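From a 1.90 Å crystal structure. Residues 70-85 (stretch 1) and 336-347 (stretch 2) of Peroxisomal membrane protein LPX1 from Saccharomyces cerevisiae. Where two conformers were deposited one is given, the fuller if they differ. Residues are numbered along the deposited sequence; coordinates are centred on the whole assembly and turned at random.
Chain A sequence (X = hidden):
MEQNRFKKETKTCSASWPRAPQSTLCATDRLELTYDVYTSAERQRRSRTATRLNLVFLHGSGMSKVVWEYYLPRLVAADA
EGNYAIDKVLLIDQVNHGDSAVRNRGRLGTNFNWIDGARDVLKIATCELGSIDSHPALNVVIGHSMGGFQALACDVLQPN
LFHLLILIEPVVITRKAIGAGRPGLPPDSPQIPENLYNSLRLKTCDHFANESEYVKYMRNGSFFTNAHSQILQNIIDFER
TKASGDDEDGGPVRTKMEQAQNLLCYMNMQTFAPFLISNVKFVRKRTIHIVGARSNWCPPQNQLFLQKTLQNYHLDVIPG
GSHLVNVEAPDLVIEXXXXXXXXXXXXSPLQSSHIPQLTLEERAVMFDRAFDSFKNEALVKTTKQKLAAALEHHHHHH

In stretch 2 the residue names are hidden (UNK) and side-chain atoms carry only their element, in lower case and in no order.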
# COMPACT_ATOMS: atom_id res chain seq x y z
N TYR A 70 -22.19 11.80 -16.39
CA TYR A 70 -22.28 12.77 -17.43
C TYR A 70 -20.97 12.82 -18.28
O TYR A 70 -20.98 13.20 -19.44
CB TYR A 70 -22.57 14.15 -16.77
CG TYR A 70 -22.62 15.26 -17.73
CD1 TYR A 70 -21.48 15.99 -18.06
CD2 TYR A 70 -23.83 15.63 -18.32
CE1 TYR A 70 -21.53 17.04 -18.96
CE2 TYR A 70 -23.93 16.74 -19.23
CZ TYR A 70 -22.77 17.44 -19.55
OH TYR A 70 -22.89 18.42 -20.47
N TYR A 71 -19.84 12.54 -17.65
CA TYR A 71 -18.56 12.61 -18.35
C TYR A 71 -18.34 11.51 -19.38
O TYR A 71 -17.63 11.71 -20.40
CB TYR A 71 -17.41 12.49 -17.35
CG TYR A 71 -17.18 13.74 -16.48
CD1 TYR A 71 -18.21 14.31 -15.71
CD2 TYR A 71 -15.89 14.31 -16.38
CE1 TYR A 71 -17.99 15.48 -14.89
CE2 TYR A 71 -15.66 15.40 -15.55
CZ TYR A 71 -16.70 16.00 -14.83
OH TYR A 71 -16.44 17.11 -14.02
N LEU A 72 -18.94 10.35 -19.12
CA LEU A 72 -18.61 9.17 -19.94
C LEU A 72 -18.75 9.32 -21.44
O LEU A 72 -17.84 8.96 -22.13
CB LEU A 72 -19.43 7.93 -19.46
CG LEU A 72 -19.14 7.54 -18.04
CD1 LEU A 72 -20.22 6.46 -17.56
CD2 LEU A 72 -17.65 7.05 -17.87
N PRO A 73 -19.86 9.86 -21.96
CA PRO A 73 -19.90 9.96 -23.41
C PRO A 73 -19.05 11.12 -23.95
O PRO A 73 -18.88 11.21 -25.15
CB PRO A 73 -21.39 10.14 -23.73
CG PRO A 73 -22.04 10.39 -22.43
CD PRO A 73 -21.13 10.24 -21.33
N ARG A 74 -18.49 11.97 -23.08
CA ARG A 74 -17.85 13.19 -23.52
C ARG A 74 -16.31 13.12 -23.43
O ARG A 74 -15.61 13.98 -23.97
CB ARG A 74 -18.36 14.31 -22.64
CG ARG A 74 -19.73 14.71 -23.01
CD ARG A 74 -20.35 15.54 -21.91
NE ARG A 74 -21.67 15.95 -22.35
CZ ARG A 74 -22.79 15.25 -22.19
NH1 ARG A 74 -22.82 14.08 -21.54
NH2 ARG A 74 -23.90 15.75 -22.66
N LEU A 75 -15.83 12.03 -22.86
CA LEU A 75 -14.44 11.77 -22.77
C LEU A 75 -13.72 11.50 -24.10
O LEU A 75 -14.29 11.04 -25.01
CB LEU A 75 -14.17 10.67 -21.76
CG LEU A 75 -14.39 11.08 -20.28
CD1 LEU A 75 -14.46 9.76 -19.48
CD2 LEU A 75 -13.32 12.01 -19.74
N VAL A 76 -12.42 11.80 -24.07
CA VAL A 76 -11.48 11.77 -25.20
C VAL A 76 -11.86 10.67 -26.20
O VAL A 76 -11.83 9.46 -25.91
CB VAL A 76 -10.00 11.68 -24.58
CG1 VAL A 76 -9.49 10.22 -24.36
CG2 VAL A 76 -8.94 12.68 -25.23
N ALA A 77 -12.23 11.11 -27.38
CA ALA A 77 -12.51 10.22 -28.52
C ALA A 77 -11.24 9.44 -28.85
O ALA A 77 -10.12 9.95 -28.61
CB ALA A 77 -12.94 11.04 -29.75
N ALA A 78 -11.40 8.23 -29.39
CA ALA A 78 -10.31 7.43 -29.87
C ALA A 78 -9.65 8.25 -30.94
O ALA A 78 -10.34 8.79 -31.84
CB ALA A 78 -10.81 6.11 -30.43
N ASP A 79 -8.34 8.39 -30.86
CA ASP A 79 -7.67 9.24 -31.82
C ASP A 79 -6.83 8.37 -32.77
O ASP A 79 -6.02 7.52 -32.30
CB ASP A 79 -6.90 10.38 -31.12
CG ASP A 79 -7.80 11.61 -30.80
OD1 ASP A 79 -8.08 12.39 -31.76
OD2 ASP A 79 -8.23 11.79 -29.62
N ALA A 80 -7.09 8.60 -34.06
CA ALA A 80 -6.45 7.92 -35.19
C ALA A 80 -4.96 7.78 -34.95
O ALA A 80 -4.56 6.82 -34.29
CB ALA A 80 -6.74 8.68 -36.50
N GLU A 81 -4.17 8.77 -35.40
CA GLU A 81 -2.70 8.68 -35.40
C GLU A 81 -2.01 8.63 -34.01
O GLU A 81 -1.05 7.87 -33.83
CB GLU A 81 -2.11 9.79 -36.28
CG GLU A 81 -2.46 9.65 -37.80
CD GLU A 81 -2.52 11.00 -38.52
OE1 GLU A 81 -2.51 12.03 -37.82
OE2 GLU A 81 -2.58 11.03 -39.78
N GLY A 82 -2.49 9.39 -33.02
CA GLY A 82 -2.05 9.20 -31.63
C GLY A 82 -2.32 7.78 -31.09
O GLY A 82 -1.86 7.42 -30.00
N ASN A 83 -3.10 7.01 -31.87
CA ASN A 83 -3.32 5.57 -31.68
C ASN A 83 -3.55 5.12 -30.22
O ASN A 83 -2.82 4.30 -29.65
CB ASN A 83 -2.21 4.77 -32.32
CG ASN A 83 -2.72 3.54 -32.96
OD1 ASN A 83 -3.85 3.12 -32.65
ND2 ASN A 83 -1.95 2.96 -33.88
N TYR A 84 -4.59 5.69 -29.65
CA TYR A 84 -5.04 5.35 -28.31
C TYR A 84 -6.58 5.28 -28.34
O TYR A 84 -7.22 5.79 -29.29
CB TYR A 84 -4.54 6.41 -27.31
CG TYR A 84 -5.05 7.86 -27.49
CD1 TYR A 84 -6.29 8.25 -27.01
CD2 TYR A 84 -4.25 8.84 -28.08
CE1 TYR A 84 -6.75 9.56 -27.14
CE2 TYR A 84 -4.70 10.15 -28.22
CZ TYR A 84 -5.96 10.51 -27.72
OH TYR A 84 -6.43 11.82 -27.85
N ALA A 85 -7.13 4.65 -27.33
CA ALA A 85 -8.54 4.61 -27.05
C ALA A 85 -8.77 4.21 -25.61
O ALA A 85 -8.03 3.41 -25.05
CB ALA A 85 -9.29 3.57 -28.03
N UNK A 336 -10.75 20.24 -20.40
CA UNK A 336 -9.42 20.12 -19.86
C UNK A 336 -8.89 18.71 -19.71
O UNK A 336 -7.75 18.44 -20.05
n UNK A 336 -5.82 23.60 -20.55
n UNK A 336 -8.19 23.12 -20.45
n UNK A 336 -7.19 23.34 -22.44
c UNK A 336 -9.26 20.84 -18.51
c UNK A 336 -7.06 23.33 -21.13
c UNK A 336 -9.55 22.29 -18.55
c UNK A 336 -8.30 23.07 -19.02
N UNK A 337 -9.68 17.84 -19.16
CA UNK A 337 -9.27 16.48 -18.96
C UNK A 337 -8.90 15.87 -20.37
O UNK A 337 -7.81 15.27 -20.54
c UNK A 337 -11.94 15.40 -16.24
c UNK A 337 -10.70 16.06 -16.90
c UNK A 337 -10.41 15.66 -18.37
c UNK A 337 -10.14 14.15 -18.58
N UNK A 338 -9.72 16.13 -21.38
CA UNK A 338 -9.42 15.58 -22.71
C UNK A 338 -8.12 16.15 -23.28
O UNK A 338 -7.33 15.45 -23.91
c UNK A 338 -10.58 15.83 -23.67
o UNK A 338 -11.69 14.02 -22.50
n UNK A 338 -12.95 15.35 -23.87
c UNK A 338 -11.81 14.98 -23.32
N UNK A 339 -7.95 17.47 -23.13
CA UNK A 339 -6.76 18.12 -23.60
C UNK A 339 -5.54 17.47 -22.98
O UNK A 339 -4.57 17.08 -23.67
c UNK A 339 -3.88 21.25 -24.61
c UNK A 339 -5.51 20.33 -23.44
c UNK A 339 -6.81 19.65 -23.23
c UNK A 339 -4.53 20.73 -22.58
n UNK A 339 -5.05 20.65 -24.71
n UNK A 339 -3.53 21.29 -23.34
N UNK A 340 -5.56 17.33 -21.66
CA UNK A 340 -4.37 16.85 -20.99
C UNK A 340 -4.09 15.41 -21.26
O UNK A 340 -2.94 15.00 -21.40
c UNK A 340 -4.25 18.57 -19.18
c UNK A 340 -3.34 20.58 -19.16
n UNK A 340 -3.12 19.31 -19.50
c UNK A 340 -4.38 17.14 -19.49
n UNK A 340 -4.55 20.67 -18.63
c UNK A 340 -5.15 19.44 -18.68
N UNK A 341 -5.11 14.60 -21.37
CA UNK A 341 -4.87 13.19 -21.71
C UNK A 341 -4.31 13.05 -23.11
O UNK A 341 -3.36 12.28 -23.39
c UNK A 341 -8.05 11.52 -19.97
c UNK A 341 -6.64 12.25 -20.11
c UNK A 341 -6.22 12.38 -21.61
c UNK A 341 -6.09 11.02 -22.27
N UNK A 342 -4.89 13.81 -24.05
CA UNK A 342 -4.37 13.78 -25.41
C UNK A 342 -2.90 14.19 -25.47
O UNK A 342 -2.08 13.49 -26.08
c UNK A 342 -4.01 15.72 -28.40
n UNK A 342 -3.90 15.28 -29.71
c UNK A 342 -5.19 14.73 -26.31
c UNK A 342 -4.73 14.78 -27.73
c UNK A 342 -4.53 14.13 -29.82
n UNK A 342 -5.03 13.80 -28.64
N UNK A 343 -2.54 15.31 -24.85
CA UNK A 343 -1.15 15.76 -24.93
C UNK A 343 -0.23 14.70 -24.25
O UNK A 343 0.85 14.43 -24.71
c UNK A 343 -0.98 17.11 -24.23
c UNK A 343 -1.13 18.59 -26.36
c UNK A 343 -1.65 18.29 -24.93
o UNK A 343 -1.94 18.99 -27.20
o UNK A 343 0.08 18.43 -26.64
N UNK A 344 -0.69 14.16 -23.14
CA UNK A 344 0.14 13.19 -22.39
C UNK A 344 0.46 11.95 -23.23
O UNK A 344 1.64 11.56 -23.38
c UNK A 344 0.88 9.58 -19.58
c UNK A 344 0.25 11.87 -20.21
c UNK A 344 0.06 10.50 -20.32
c UNK A 344 1.26 12.31 -19.39
c UNK A 344 1.94 10.07 -18.82
c UNK A 344 -0.53 12.84 -21.04
c UNK A 344 2.11 11.44 -18.71
N UNK A 345 -0.58 11.35 -23.85
CA UNK A 345 -0.37 10.21 -24.74
C UNK A 345 0.60 10.52 -25.91
O UNK A 345 1.52 9.75 -26.21
c UNK A 345 -1.42 8.49 -26.27
c UNK A 345 -2.69 9.38 -24.25
c UNK A 345 -1.68 9.70 -25.33
N UNK A 346 0.42 11.67 -26.54
CA UNK A 346 1.24 12.03 -27.67
C UNK A 346 2.73 12.05 -27.36
O UNK A 346 3.53 11.72 -28.23
c UNK A 346 0.81 13.39 -28.24
c UNK A 346 0.15 12.32 -30.46
c UNK A 346 -0.31 14.72 -30.02
c UNK A 346 -0.21 13.35 -29.38
N UNK A 347 3.10 12.44 -26.14
CA UNK A 347 4.50 12.49 -25.78
C UNK A 347 4.97 11.26 -24.98
O UNK A 347 6.13 11.19 -24.55
c UNK A 347 4.38 15.07 -25.78
o UNK A 347 4.04 13.79 -23.77
c UNK A 347 4.78 13.80 -24.96

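Position 336 opens the segment with three carbons and a nitrogen, ending in a carbon that carries two more nitrogens. This is a guanidinium, so the residue is Arg-336; it lies out of reach of stretch 1. Position 337 has four carbons, forked at the first, with one arm two carbons long. The end of that arm lies 3.8 Å from Tyr-71 CE2, near the plane of the ring at its edge, and the short arm lies near Leu-75. The residue is Ile-337, whose CG2 is 4.0 Å from Leu-75 CD2.

At position 338 two carbons end in one oxygen and one nitrogen, a short carboxamide; the nitrogen faces Arg-74 O and the oxygen faces Val-76 N. This is Asn-338. Its ND2 donates to Arg-74 O (3.0 Å), while its OD1 accepts a weak bond from Val-76 N (2.8 Å, 127° at the hydrogen). Position 339 bears one carbon and a five-membered ring of three carbons and two nitrogens; it is His-339, with its CA-to-CB bond pointing away from stretch 1. The same composition at position 340 gives His-340, its NE2 hydrogen-bonded elsewhere in the structure.

Position 341 repeats the four-carbon pattern of 337 and packs on Val-76. It is Ile-341, with CG2 4.1 Å from Val-76 CG1. Position 342 is a third five-membered ring with two nitrogens, one of them 2.6 Å from Tyr-84 OH. This is His-342, and the nitrogen is ND1; either partner of this hydrogen bond could be the donor. The two rings meet rim to rim, their planes at 64°.

Position 343 has three carbons, the last carrying two oxygens: Glu-343, exposed, its CA-to-CB bond directed away from stretch 1. Position 344, one carbon and a six-carbon ring, is Phe-344, out of reach. Position 345 has three carbons, branched at the first, and approaches the Tyr-84 ring. It is Val-345: CG1 comes within 3.4 Å of Tyr-84 CD2, and CG2 lies over one ring face. Position 346 has four carbons forked at the second, one end reaching Gly-82; it is Leu-346, with CD2 4.0 Å from Gly-82 CA. Position 347, one carbon bearing an oxygen and a carbon, is Thr-347, which makes no contact.

The contact thus follows one side of the helix. Asn-338 reads the backbone of stretch 1 through both ends of its amide, holding the loop at Arg-74 and Val-76. Ile-337 and Ile-341 fill the apolar surface beside it, and farther along Tyr-84 combines a polar link to His-342 with close packing against Val-345. Together the stretches bury 534 Å².

Stretch 2 336-347: RINHHIHEFVLT
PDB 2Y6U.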